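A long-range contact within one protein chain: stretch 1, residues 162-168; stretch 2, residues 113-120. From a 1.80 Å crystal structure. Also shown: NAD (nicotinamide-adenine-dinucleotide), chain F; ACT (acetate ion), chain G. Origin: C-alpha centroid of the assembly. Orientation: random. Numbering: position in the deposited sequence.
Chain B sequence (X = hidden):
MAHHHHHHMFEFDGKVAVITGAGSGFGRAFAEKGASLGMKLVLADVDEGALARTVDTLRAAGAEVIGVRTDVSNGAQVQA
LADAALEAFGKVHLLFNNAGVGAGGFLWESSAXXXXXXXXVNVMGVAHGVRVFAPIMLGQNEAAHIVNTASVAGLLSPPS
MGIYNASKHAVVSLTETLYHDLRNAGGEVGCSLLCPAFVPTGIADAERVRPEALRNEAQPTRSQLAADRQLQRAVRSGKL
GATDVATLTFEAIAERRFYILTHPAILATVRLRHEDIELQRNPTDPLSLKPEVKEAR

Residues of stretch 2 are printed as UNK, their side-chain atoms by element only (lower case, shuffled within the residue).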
# COMPACT_ATOMS: atom_id res chain seq x y z
N GLY B 162 -50.31 -4.41 -29.73
CA GLY B 162 -51.00 -4.75 -30.97
C GLY B 162 -50.59 -3.93 -32.18
O GLY B 162 -50.59 -4.44 -33.30
N ILE B 163 -50.29 -2.64 -31.99
CA ILE B 163 -49.88 -1.83 -33.13
C ILE B 163 -48.52 -2.29 -33.64
O ILE B 163 -48.30 -2.45 -34.85
CB ILE B 163 -49.85 -0.33 -32.77
CG1 ILE B 163 -51.26 0.17 -32.46
CG2 ILE B 163 -49.28 0.48 -33.92
CD1 ILE B 163 -51.30 1.63 -32.05
N TYR B 164 -47.60 -2.51 -32.71
CA TYR B 164 -46.27 -3.01 -33.06
C TYR B 164 -46.36 -4.41 -33.66
O TYR B 164 -45.77 -4.68 -34.71
CB TYR B 164 -45.40 -2.99 -31.81
CG TYR B 164 -43.96 -3.40 -32.01
CD1 TYR B 164 -43.02 -2.50 -32.52
CD2 TYR B 164 -43.53 -4.69 -31.67
CE1 TYR B 164 -41.68 -2.87 -32.69
CE2 TYR B 164 -42.19 -5.07 -31.82
CZ TYR B 164 -41.28 -4.15 -32.33
OH TYR B 164 -39.97 -4.53 -32.49
N ASN B 165 -47.11 -5.31 -33.00
CA ASN B 165 -47.32 -6.66 -33.53
C ASN B 165 -47.81 -6.61 -34.96
O ASN B 165 -47.25 -7.26 -35.84
CB ASN B 165 -48.33 -7.43 -32.67
CG ASN B 165 -47.88 -7.62 -31.23
OD1 ASN B 165 -46.70 -7.48 -30.91
ND2 ASN B 165 -48.84 -7.97 -30.35
N ALA B 166 -48.87 -5.82 -35.20
CA ALA B 166 -49.48 -5.76 -36.52
C ALA B 166 -48.47 -5.30 -37.56
O ALA B 166 -48.39 -5.88 -38.66
CB ALA B 166 -50.70 -4.85 -36.49
N SER B 167 -47.67 -4.29 -37.23
CA SER B 167 -46.69 -3.79 -38.19
C SER B 167 -45.65 -4.86 -38.50
O SER B 167 -45.21 -4.99 -39.64
CB SER B 167 -46.04 -2.50 -37.67
OG SER B 167 -45.17 -2.73 -36.56
N LYS B 168 -45.26 -5.64 -37.50
CA LYS B 168 -44.24 -6.66 -37.71
C LYS B 168 -44.79 -7.88 -38.44
O LYS B 168 -44.06 -8.51 -39.21
CB LYS B 168 -43.61 -7.04 -36.37
CG LYS B 168 -42.84 -5.88 -35.72
CD LYS B 168 -41.76 -5.34 -36.65
CE LYS B 168 -40.81 -4.37 -35.93
NZ LYS B 168 -39.66 -3.98 -36.81
N UNK B 113 -52.64 8.80 -34.21
CA UNK B 113 -51.24 9.18 -34.42
C UNK B 113 -50.30 8.02 -34.09
O UNK B 113 -49.26 7.87 -34.73
c UNK B 113 -51.35 11.72 -34.18
c UNK B 113 -50.89 10.41 -33.57
o UNK B 113 -51.77 11.77 -35.34
n UNK B 113 -51.25 12.79 -33.41
N UNK B 114 -50.64 7.22 -33.07
CA UNK B 114 -49.80 6.07 -32.74
C UNK B 114 -49.74 5.10 -33.91
O UNK B 114 -48.66 4.60 -34.27
c UNK B 114 -50.17 6.17 -30.22
c UNK B 114 -50.31 5.35 -31.49
o UNK B 114 -50.96 5.91 -29.28
o UNK B 114 -49.29 7.06 -30.15
N UNK B 115 -50.90 4.79 -34.50
CA UNK B 115 -50.94 3.91 -35.65
C UNK B 115 -50.14 4.49 -36.82
O UNK B 115 -49.35 3.78 -37.45
c UNK B 115 -54.52 -0.37 -33.96
c UNK B 115 -53.32 1.36 -35.24
c UNK B 115 -53.11 -0.95 -35.83
c UNK B 115 -53.99 3.19 -34.14
c UNK B 115 -53.19 2.79 -35.17
c UNK B 115 -53.98 -1.31 -34.79
c UNK B 115 -52.78 0.38 -36.07
c UNK B 115 -52.39 3.66 -36.08
n UNK B 115 -54.58 2.11 -33.53
c UNK B 115 -54.19 0.97 -34.19
N UNK B 116 -50.36 5.76 -37.13
CA UNK B 116 -49.65 6.39 -38.25
C UNK B 116 -48.14 6.38 -38.02
O UNK B 116 -47.37 6.18 -38.97
c UNK B 116 -50.15 7.82 -38.45
N UNK B 117 -47.71 6.62 -36.79
CA UNK B 117 -46.28 6.68 -36.50
C UNK B 117 -45.63 5.31 -36.70
O UNK B 117 -44.68 5.16 -37.47
c UNK B 117 -44.60 7.20 -34.65
c UNK B 117 -46.05 7.17 -35.08
c UNK B 117 -42.68 7.00 -33.40
n UNK B 117 -42.37 7.48 -34.65
c UNK B 117 -44.66 6.31 -32.19
c UNK B 117 -41.85 6.72 -32.31
c UNK B 117 -43.84 6.02 -31.10
c UNK B 117 -42.45 6.23 -31.17
c UNK B 117 -43.53 7.59 -35.39
c UNK B 117 -44.08 6.81 -33.37
N UNK B 118 -46.16 4.29 -36.01
CA UNK B 118 -45.55 2.97 -36.04
C UNK B 118 -45.61 2.38 -37.44
O UNK B 118 -44.64 1.81 -37.93
c UNK B 118 -46.22 2.03 -35.02
c UNK B 118 -45.58 0.64 -35.05
c UNK B 118 -46.14 2.63 -33.62
N UNK B 119 -46.76 2.52 -38.11
CA UNK B 119 -46.85 1.92 -39.43
C UNK B 119 -46.04 2.71 -40.45
O UNK B 119 -45.51 2.12 -41.40
c UNK B 119 -49.10 -0.54 -40.40
c UNK B 119 -49.25 0.21 -38.14
c UNK B 119 -49.97 -2.01 -38.71
c UNK B 119 -49.63 -1.77 -40.03
c UNK B 119 -48.92 0.47 -39.46
c UNK B 119 -48.32 1.79 -39.85
c UNK B 119 -49.77 -1.03 -37.76
N UNK B 120 -45.89 4.02 -40.25
CA UNK B 120 -45.08 4.80 -41.16
C UNK B 120 -43.62 4.38 -41.15
O UNK B 120 -42.98 4.30 -42.20
PA NAD F . -32.91 1.33 -31.62
O1A NAD F . -33.78 2.36 -31.03
O2A NAD F . -31.60 1.11 -30.85
O5B NAD F . -32.56 1.59 -33.15
C5B NAD F . -33.59 1.94 -34.10
C4B NAD F . -33.13 3.18 -34.81
O4B NAD F . -34.11 3.56 -35.80
C3B NAD F . -32.90 4.41 -33.91
O3B NAD F . -31.59 4.93 -34.06
C2B NAD F . -33.95 5.42 -34.42
O2B NAD F . -33.47 6.76 -34.37
C1B NAD F . -34.12 4.97 -35.86
N9A NAD F . -35.37 5.40 -36.48
C8A NAD F . -36.61 5.46 -35.91
N7A NAD F . -37.53 6.01 -36.67
C5A NAD F . -36.84 6.33 -37.83
C6A NAD F . -37.24 6.94 -39.03
N6A NAD F . -38.46 7.45 -39.23
N1A NAD F . -36.32 7.07 -40.01
C2A NAD F . -35.07 6.63 -39.78
N3A NAD F . -34.57 6.06 -38.68
C4A NAD F . -35.51 5.94 -37.74
O3 NAD F . -33.69 -0.05 -31.70
PN NAD F . -33.34 -1.45 -32.39
O1N NAD F . -31.93 -1.45 -32.84
O2N NAD F . -33.81 -2.51 -31.47
O5D NAD F . -34.33 -1.37 -33.64
C5D NAD F . -33.97 -1.94 -34.92
C4D NAD F . -35.11 -2.83 -35.37
O4D NAD F . -35.15 -4.04 -34.57
C3D NAD F . -36.51 -2.21 -35.28
O3D NAD F . -37.24 -2.51 -36.46
C2D NAD F . -37.13 -2.95 -34.09
O2D NAD F . -38.55 -2.99 -34.20
C1D NAD F . -36.49 -4.31 -34.28
N1N NAD F . -36.53 -5.28 -33.07
C2N NAD F . -35.94 -4.90 -31.92
C3N NAD F . -35.93 -5.76 -30.84
C7N NAD F . -35.16 -5.49 -29.58
O7N NAD F . -35.45 -6.11 -28.55
N7N NAD F . -34.27 -4.51 -29.59
C4N NAD F . -36.53 -7.01 -30.97
C5N NAD F . -37.11 -7.37 -32.17
C6N NAD F . -37.11 -6.48 -33.22
C ACT G . -39.63 -6.66 -29.76
O ACT G . -39.85 -7.75 -29.18
OXT ACT G . -39.77 -6.66 -31.00
CH3 ACT G . -39.20 -5.42 -29.03

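Position 113 carries two carbons, the second bearing one oxygen and one nitrogen, and none of these atoms reaches stretch 1. That pattern is an amide on a short stem: Asn113.

Position 114 also has two carbons, but the second carries two oxygens. Its CB lies 3.9 Å from Ile163 CD1, so the stem supplies the contact. The carboxylate makes this Asp114, and its oxygens find hydrogen bonds outside the two stretches.

At position 115 one carbon leads into fused five- and six-membered rings holding eight carbons and one nitrogen. Ile163 CG1 sits over the six-membered ring, 3.5 Å from its centroid and only 12° off the normal. The indole identifies Trp115; CG1 of Ile163 comes 3.5 Å from its CE2, a CH-pi contact on the ring face.

Position 116 shows a single carbon, pointing away from stretch 1 and exposed: Ala116.

Position 117 repeats the fused ring system, again eight carbons and one nitrogen, yet its side chain makes no contact with stretch 1. It is Trp117, buried but not part of this contact.

Position 118 has three carbons, branched directly at CB, and CA-to-CB points toward stretch 1. Ile163 CG2 approaches that CB to 3.6 Å. This is Val118, whose CG1 also lies 3.7 Å from Ser167 OG and 4.2 Å from Tyr164 CA.

Position 119 places a ring of six carbons on one stem carbon. Ser167 CB stands over its face, 4.1 Å from the ring centroid, while Ala166 CB lies at the edge. The plain carbon ring means Phe119: Ala166 CB is 3.7 Å from its CZ, and Ile163 CG2 is 4.2 Å from its CE1.

Position 120 has no side-chain atoms and is Gly120; an ideal CB here would come within 2.9 Å of the backbone O of Ala116.

The two helices run in broadly the same direction, crossing at -34° with a closest axial approach of 9.4 Å. Ile163 is the knob, seated among Asp114, Trp115, Val118 and Phe119, and it has the largest area covered by the other stretch. No hydrogen bond crosses the contact. Ser167 OG donates to Tyr164 O at 2.8 Å within its own helix, so its hydroxyl has a partner although it lies against carbon. The other side of that helix serves the cofactor: Tyr164 OH accepts from NAD O2D at 2.7 Å, and Lys168 NZ donates to NAD O3D at 2.9 Å. The rule is apolar packing on one side, polar chemistry on another.

Stretch 2 113-120: NDWAWVFG
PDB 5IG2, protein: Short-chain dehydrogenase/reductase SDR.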